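Local coordinates for protein (endonuclease) (Salmonella typhimurium, PDB 1BYR) that is an endonuclease built on a PLD-like alpha/beta domain, with helices packed against a mixed beta sheet, at residues A[32-37]-A[58-63]. Sequence-based numbering, arbitrary orientation.
Sequences MMAYSF and IVIDER
Ile60 CG2 lies over one face of the Phe37 ring where two parallel strands end, 4.2 Å from the ring centroid and 20° off its normal, a CH-pi contact. The two side chains cross at about a right angle. CG of Phe37 is anti to its backbone N and beside the carbonyl carbon. The ring packs against the face of the sheet carrying Ala34 and Ile60, and its CZ meets Ile58 CD1 at 4.0 Å. Ile60 CG2 also packs on Ala34 CB, while Met32 CB rests alongside Ile58 CG2, so Met32, Ala34, Ile58 and Ile60 line one apolar face. Leu46 of helix 40-51 packs on Met32 and Ile58, and Met43 on Phe37. On the other face Met33 CG meets Val59 CG2, and helix 131-146 packs against both residues.

Parallel pairing follows from strand directions only 10° apart and from three backbone bonds, Val59 N to Met32 O (3.0 Å), Ala34 N to Val59 O and Asp61 N to Ala34 O (2.9 Å). These are the neighbouring strands of the beta-alpha-beta unit 29-34, 40-51, 55-61.

Past the last bridge, Asp61 OD2 lies 3.5 Å from Tyr35 CE1 at the ring edge, the carboxylate turned 63° from the ring. Gln93 N and Gly64 N bond OD1 and OD2 respectively, which fixes the carboxylate's rotation. The chemistry thus changes along the pair, from apolar packing on both faces to an anchored acid beside an aromatic edge, whose positively polarised hydrogens probably favour the carboxylate oxygen.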
# COMPACT_ATOMS: atom_id res chain seq x y z
N MET A 32 -12.66 4.39 6.29
CA MET A 32 -11.66 3.34 6.14
C MET A 32 -11.98 2.22 5.15
O MET A 32 -13.13 1.80 5.02
CB MET A 32 -11.38 2.74 7.52
CG MET A 32 -10.29 1.68 7.57
SD MET A 32 -10.14 1.13 9.27
CE MET A 32 -8.62 0.35 9.32
N MET A 33 -10.93 1.74 4.47
CA MET A 33 -11.03 0.65 3.50
C MET A 33 -10.00 -0.36 3.98
O MET A 33 -8.86 0.01 4.30
CB MET A 33 -10.62 1.10 2.08
CG MET A 33 -11.40 2.26 1.48
SD MET A 33 -10.90 2.65 -0.24
CE MET A 33 -11.87 1.50 -1.18
N ALA A 34 -10.37 -1.64 4.04
CA ALA A 34 -9.42 -2.63 4.48
C ALA A 34 -9.59 -3.96 3.79
O ALA A 34 -10.68 -4.29 3.33
CB ALA A 34 -9.55 -2.83 5.98
N TYR A 35 -8.50 -4.72 3.70
CA TYR A 35 -8.55 -6.07 3.14
C TYR A 35 -8.64 -6.83 4.47
O TYR A 35 -9.63 -6.69 5.18
CB TYR A 35 -7.25 -6.36 2.39
CG TYR A 35 -7.09 -7.80 1.95
CD1 TYR A 35 -8.18 -8.55 1.52
CD2 TYR A 35 -5.85 -8.41 1.96
CE1 TYR A 35 -8.03 -9.87 1.11
CE2 TYR A 35 -5.68 -9.73 1.56
CZ TYR A 35 -6.78 -10.46 1.13
OH TYR A 35 -6.61 -11.76 0.71
N SER A 36 -7.62 -7.58 4.85
CA SER A 36 -7.65 -8.27 6.14
C SER A 36 -7.86 -7.24 7.26
O SER A 36 -7.05 -6.34 7.44
CB SER A 36 -6.35 -9.00 6.36
OG SER A 36 -6.02 -9.70 5.19
N PHE A 37 -8.94 -7.42 8.03
CA PHE A 37 -9.34 -6.50 9.10
C PHE A 37 -9.34 -7.27 10.43
O PHE A 37 -10.37 -7.82 10.82
CB PHE A 37 -10.74 -6.00 8.73
CG PHE A 37 -11.28 -4.89 9.58
CD1 PHE A 37 -10.75 -3.61 9.51
CD2 PHE A 37 -12.37 -5.12 10.42
CE1 PHE A 37 -11.31 -2.56 10.26
CE2 PHE A 37 -12.93 -4.08 11.17
CZ PHE A 37 -12.40 -2.81 11.09
N ILE A 58 -16.71 2.16 7.78
CA ILE A 58 -15.73 1.23 7.24
C ILE A 58 -16.25 0.22 6.22
O ILE A 58 -17.32 -0.36 6.40
CB ILE A 58 -15.09 0.45 8.42
CG1 ILE A 58 -14.72 1.42 9.53
CG2 ILE A 58 -13.88 -0.36 7.95
CD1 ILE A 58 -14.24 0.76 10.80
N VAL A 59 -15.50 0.01 5.13
CA VAL A 59 -15.87 -0.99 4.13
C VAL A 59 -14.67 -1.90 3.97
O VAL A 59 -13.56 -1.43 3.70
CB VAL A 59 -16.20 -0.37 2.75
CG1 VAL A 59 -17.58 0.21 2.78
CG2 VAL A 59 -15.16 0.66 2.37
N ILE A 60 -14.89 -3.19 4.17
CA ILE A 60 -13.80 -4.15 4.06
C ILE A 60 -14.08 -5.25 3.05
O ILE A 60 -15.22 -5.47 2.65
CB ILE A 60 -13.53 -4.80 5.43
CG1 ILE A 60 -14.66 -5.77 5.79
CG2 ILE A 60 -13.43 -3.72 6.49
CD1 ILE A 60 -14.55 -6.38 7.20
N ASP A 61 -13.02 -5.94 2.63
CA ASP A 61 -13.13 -7.04 1.70
C ASP A 61 -13.92 -8.17 2.36
O ASP A 61 -13.66 -8.50 3.52
CB ASP A 61 -11.74 -7.56 1.32
CG ASP A 61 -11.82 -8.70 0.35
OD1 ASP A 61 -12.18 -8.46 -0.81
OD2 ASP A 61 -11.52 -9.84 0.76
N GLU A 62 -14.85 -8.75 1.62
CA GLU A 62 -15.68 -9.83 2.16
C GLU A 62 -15.03 -11.20 2.24
O GLU A 62 -14.96 -11.80 3.32
CB GLU A 62 -16.97 -9.94 1.36
CG GLU A 62 -18.03 -10.81 2.01
CD GLU A 62 -19.35 -10.75 1.29
OE1 GLU A 62 -19.85 -9.63 1.03
OE2 GLU A 62 -19.89 -11.84 0.98
N ARG A 63 -14.54 -11.71 1.11
CA ARG A 63 -13.93 -13.05 1.09
C ARG A 63 -12.74 -13.26 2.00
O ARG A 63 -12.54 -14.36 2.51
CB ARG A 63 -13.53 -13.42 -0.33
CG ARG A 63 -14.65 -13.41 -1.34
CD ARG A 63 -14.12 -13.94 -2.66
NE ARG A 63 -12.97 -14.82 -2.44
CZ ARG A 63 -11.77 -14.63 -2.97
NH1 ARG A 63 -11.54 -13.60 -3.76
NH2 ARG A 63 -10.79 -15.49 -2.70